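Local coordinates for protein NADPH-ferredoxin reductase FprA (Mycobacterium tuberculosis, PDB 1LQT) that transfers electrons between NADPH and ferredoxin through a bound FAD and may supply electrons to P450 systems, at residues C245-N248 and I249-L252; A304-T307 and G308-E312. All coordinates share one frame; numbering follows the deposited sequence.

In the fold
From the N terminus, the chain runs through the first FAD-binding strands and into the parallel sheet of the NADP-binding part before it reaches helix 243-256, where contact 1 spans successive turns. It then passes strand 265-270 of that sheet and enters the three-stranded antiparallel sheet, whose last strand, 302-314, bends at contact 2. Each contact lies on one unbroken stretch, so neither closes a loop through intervening chain, and the two follow in series without nesting or crossing. The centres of contacts 1 and 2 lie about 26 Å apart and their nearest atoms about 15 Å. Contact 1 joins its helix to helices 209-214 and 235-241; contact 2 lies on the hairpin with strand 286-296.

Contact 1 (C245-N248 and I249-L252); sequences CKQN and IKVL
Lys250 runs back along the helix surface toward Lys246 and Gln247. Its extended chain crosses that of Lys246 obliquely, aliphatic carbon against aliphatic carbon, with CE of Lys250 3.7 Å from CE of Lys246. Lys246 is straight until its last bond, where a bend (chi4 64°) turns the ammonium aside. The two NZ atoms of Lys246 and Lys250 still lie 3.9 Å apart, a pairing of like charges that probably costs some energy. Gln247 lies alongside Lys250, both pointing the same way.

On the buried side, the CG1 branch of Ile249 rests 4.2 Å from SG of Cys245. Carbons also pack on the carbonyls of the preceding turn: CG2 of Val251 is 3.4 Å from O of Gln247, and CG of Leu252 is 3.3 Å from O of Asn248.

Beneath these side chains run four regular i to i+4 helix bonds, from Ile249 N to Cys245 O through to Leu252 N to Asn248 O, with N-H...O angles of 159° to 162°. The last measures 2.9 Å between Leu252 N and Asn248 O. The buried amide of Asn248 is satisfied outside the helix: OD1 is hydrogen-bonded to Thr209 OG1, and ND2 donates to Phe207 O. Its side chain is about 10 Å from the bound NADP derivative, too far to touch it.

Helix 243-256 packs against helix 209-214 through Gln247, Asn248 and Val251, and against helix 235-241 through Cys245 and Ile249, while Leu252 reaches Ile225 just beyond strand 221-224.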
loop_
_atom_site.group_PDB
_atom_site.type_symbol
_atom_site.label_atom_id
_atom_site.label_comp_id
_atom_site.label_asym_id
_atom_site.label_seq_id
_atom_site.Cartn_x
_atom_site.Cartn_y
_atom_site.Cartn_z
ATOM N N CYS A 245 16.536 -9.663 11.147
ATOM C CA CYS A 245 16.762 -8.907 12.371
ATOM C C CYS A 245 18.267 -8.789 12.651
ATOM O O CYS A 245 18.771 -7.716 12.952
ATOM C CB CYS A 245 16.041 -9.579 13.516
ATOM S SG CYS A 245 16.263 -8.722 15.091
ATOM N N LYS A 246 18.968 -9.894 12.514
ATOM C CA LYS A 246 20.409 -9.863 12.690
ATOM C C LYS A 246 21.074 -8.800 11.829
ATOM O O LYS A 246 21.903 -8.003 12.300
ATOM C CB LYS A 246 20.972 -11.244 12.342
ATOM C CG LYS A 246 22.498 -11.338 12.281
ATOM C CD LYS A 246 22.983 -12.781 12.045
ATOM C CE LYS A 246 24.512 -12.859 12.104
ATOM N NZ LYS A 246 25.014 -12.500 13.473
ATOM N N GLN A 247 20.702 -8.786 10.549
ATOM C CA GLN A 247 21.276 -7.831 9.620
ATOM C C GLN A 247 20.847 -6.410 9.966
ATOM O O GLN A 247 21.636 -5.479 9.891
ATOM C CB GLN A 247 20.955 -8.187 8.160
ATOM C CG GLN A 247 21.486 -9.535 7.729
ATOM C CD GLN A 247 22.979 -9.654 7.906
ATOM O OE1 GLN A 247 23.729 -8.754 7.528
ATOM N NE2 GLN A 247 23.421 -10.779 8.461
ATOM N N ASN A 248 19.587 -6.240 10.326
ATOM C CA ASN A 248 19.089 -4.930 10.693
ATOM C C ASN A 248 19.904 -4.351 11.849
ATOM O O ASN A 248 20.241 -3.172 11.828
ATOM C CB ASN A 248 17.642 -4.997 11.149
ATOM C CG ASN A 248 16.636 -5.138 10.044
ATOM O OD1 ASN A 248 16.956 -5.111 8.856
ATOM N ND2 ASN A 248 15.386 -5.278 10.456
ATOM N N ILE A 249 20.154 -5.155 12.879
ATOM C CA ILE A 249 20.825 -4.625 14.055
ATOM C C ILE A 249 22.258 -4.236 13.693
ATOM O O ILE A 249 22.761 -3.236 14.187
ATOM C CB ILE A 249 20.733 -5.609 15.232
ATOM C CG1 ILE A 249 19.285 -5.797 15.682
ATOM C CG2 ILE A 249 21.589 -5.161 16.416
ATOM C CD1 ILE A 249 18.478 -4.550 15.886
ATOM N N LYS A 250 22.911 -4.987 12.807
ATOM C CA LYS A 250 24.254 -4.597 12.367
ATOM C C LYS A 250 24.221 -3.213 11.728
ATOM O O LYS A 250 25.068 -2.366 11.968
ATOM C CB LYS A 250 24.812 -5.626 11.373
ATOM C CG LYS A 250 25.188 -6.960 11.979
ATOM C CD LYS A 250 25.571 -7.988 10.900
ATOM C CE LYS A 250 25.789 -9.405 11.469
ATOM N NZ LYS A 250 26.190 -10.382 10.384
ATOM N N VAL A 251 23.209 -2.977 10.906
ATOM C CA VAL A 251 23.061 -1.690 10.241
ATOM C C VAL A 251 22.777 -0.569 11.249
ATOM O O VAL A 251 23.377 0.498 11.197
ATOM C CB VAL A 251 21.991 -1.768 9.164
ATOM C CG1 VAL A 251 21.679 -0.399 8.615
ATOM C CG2 VAL A 251 22.432 -2.723 8.048
ATOM N N LEU A 252 21.891 -0.834 12.201
ATOM C CA LEU A 252 21.579 0.166 13.206
ATOM C C LEU A 252 22.804 0.505 14.064
ATOM O O LEU A 252 23.010 1.651 14.402
ATOM C CB LEU A 252 20.419 -0.283 14.097
ATOM C CG LEU A 252 19.076 -0.467 13.394
ATOM C CD1 LEU A 252 18.063 -0.887 14.433
ATOM C CD2 LEU A 252 18.588 0.770 12.644
#

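Contact 2 (A304-T307 and G308-E312); sequences AKDT and GEREE
Asp306 carries its CG opposite the backbone N (chi1 179°), which sends the carboxylate forward along the chain to Arg310, whose side chain folds back through a bend at chi2. The guanidinium meets the carboxylate end-on in a two-pronged salt bridge: NH1 of Arg310 to OD1 of Asp306 at 2.9 Å and NH2 of Arg310 to OD2 of Asp306 at 2.8 Å. Both oxygens lie in the guanidinium plane. NH1 uses the syn lone pair of OD1, while NH2 meets OD2 on the syn side but 21° out of the carboxylate plane; both bonds are nearly straight.

OD1 has a second donor, Gly308 N, 2.9 Å from Asp306 OD1 and well above the carboxylate plane, which limits rotation of the group. NH1 of Arg310 also donates to O of Glu309, 2.8 Å away, less straight and from above the carbonyl plane. Thr307, with chi1 at 61°, places OG1 to accept from Glu309 N; OG1 is also hydrogen-bonded to Arg291 O on strand 286-296. Glu309 extends past this hydroxyl into a salt bridge with Arg291.

The bond to Gly308 closes an Asx turn and that to Glu309 an ST turn, around a glycine with positive phi. Backbone pairing of Thr307 with Arg291 and Glu311 with Leu289 leaves two extra residues on this side, consistent with a bulge that bends strand 302-314, an edge strand of the antiparallel sheet.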
loop_
_atom_site.group_PDB
_atom_site.type_symbol
_atom_site.label_atom_id
_atom_site.label_comp_id
_atom_site.label_asym_id
_atom_site.label_seq_id
_atom_site.Cartn_x
_atom_site.Cartn_y
_atom_site.Cartn_z
ATOM N N ALA A 304 4.970 -3.858 24.407
ATOM C CA ALA A 304 5.310 -2.607 25.057
ATOM C C ALA A 304 4.382 -2.360 26.230
ATOM O O ALA A 304 3.174 -2.484 26.103
ATOM C CB ALA A 304 5.161 -1.462 24.063
ATOM N N LYS A 305 4.946 -1.959 27.364
ATOM C CA LYS A 305 4.196 -1.547 28.545
ATOM C C LYS A 305 4.597 -0.120 28.912
ATOM O O LYS A 305 5.772 0.180 29.113
ATOM C CB LYS A 305 4.464 -2.476 29.723
ATOM C CG LYS A 305 3.750 -2.149 30.979
ATOM C CD LYS A 305 4.020 -3.170 32.075
ATOM C CE LYS A 305 3.248 -2.870 33.361
ATOM N NZ LYS A 305 3.866 -3.608 34.505
ATOM N N ASP A 306 3.616 0.746 28.993
ATOM C CA ASP A 306 3.838 2.148 29.356
ATOM C C ASP A 306 4.428 2.280 30.752
ATOM O O ASP A 306 3.909 1.708 31.707
ATOM C CB ASP A 306 2.489 2.847 29.281
ATOM C CG ASP A 306 2.519 4.303 29.643
ATOM O OD1 ASP A 306 3.563 4.967 29.414
ATOM O OD2 ASP A 306 1.493 4.828 30.118
ATOM N N THR A 307 5.496 3.061 30.866
ATOM C CA THR A 307 6.062 3.407 32.177
ATOM C C THR A 307 5.315 4.509 32.890
ATOM O O THR A 307 5.510 4.698 34.091
ATOM C CB THR A 307 7.482 3.950 32.055
ATOM O OG1 THR A 307 7.488 5.155 31.268
ATOM C CG2 THR A 307 8.408 2.950 31.443
ATOM N N GLY A 308 4.497 5.257 32.156
ATOM C CA GLY A 308 3.834 6.438 32.679
ATOM C C GLY A 308 4.593 7.738 32.551
ATOM O O GLY A 308 4.066 8.820 32.818
ATOM N N GLU A 309 5.847 7.653 32.173
ATOM C CA GLU A 309 6.648 8.846 31.961
ATOM C C GLU A 309 6.163 9.599 30.736
ATOM O O GLU A 309 5.781 8.989 29.734
ATOM C CB GLU A 309 8.080 8.439 31.745
ATOM C CG GLU A 309 8.721 7.788 32.949
ATOM C CD GLU A 309 10.049 7.125 32.630
ATOM O OE1 GLU A 309 10.639 7.420 31.561
ATOM O OE2 GLU A 309 10.494 6.268 33.445
ATOM N N ARG A 310 6.237 10.929 30.811
ATOM C CA ARG A 310 5.760 11.795 29.713
ATOM C C ARG A 310 6.797 12.846 29.363
ATOM O O ARG A 310 7.361 13.457 30.261
ATOM C CB ARG A 310 4.427 12.431 30.090
ATOM C CG ARG A 310 3.356 11.407 30.432
ATOM C CD ARG A 310 2.865 10.690 29.185
ATOM N NE ARG A 310 1.824 9.708 29.484
ATOM C CZ ARG A 310 2.018 8.396 29.576
ATOM N NH1 ARG A 310 3.213 7.861 29.424
ATOM N NH2 ARG A 310 0.987 7.590 29.800
ATOM N N GLU A 311 6.990 13.044 28.061
ATOM C CA GLU A 311 7.941 14.004 27.483
ATOM C C GLU A 311 7.138 14.728 26.391
ATOM O O GLU A 311 6.358 14.103 25.704
ATOM C CB GLU A 311 9.079 13.172 26.793
ATOM C CG GLU A 311 10.108 13.845 25.920
ATOM C CD GLU A 311 10.901 12.846 25.076
ATOM O OE1 GLU A 311 11.532 13.278 24.073
ATOM O OE2 GLU A 311 10.899 11.627 25.383
ATOM N N GLU A 312 7.340 16.024 26.220
ATOM C CA GLU A 312 6.727 16.753 25.104
ATOM C C GLU A 312 7.842 17.216 24.164
ATOM O O GLU A 312 8.928 17.622 24.605
ATOM C CB GLU A 312 5.852 17.933 25.579
ATOM C CG GLU A 312 4.746 17.506 26.548
ATOM C CD GLU A 312 3.593 18.487 26.687
ATOM O OE1 GLU A 312 3.650 19.567 26.081
ATOM O OE2 GLU A 312 2.599 18.122 27.382
#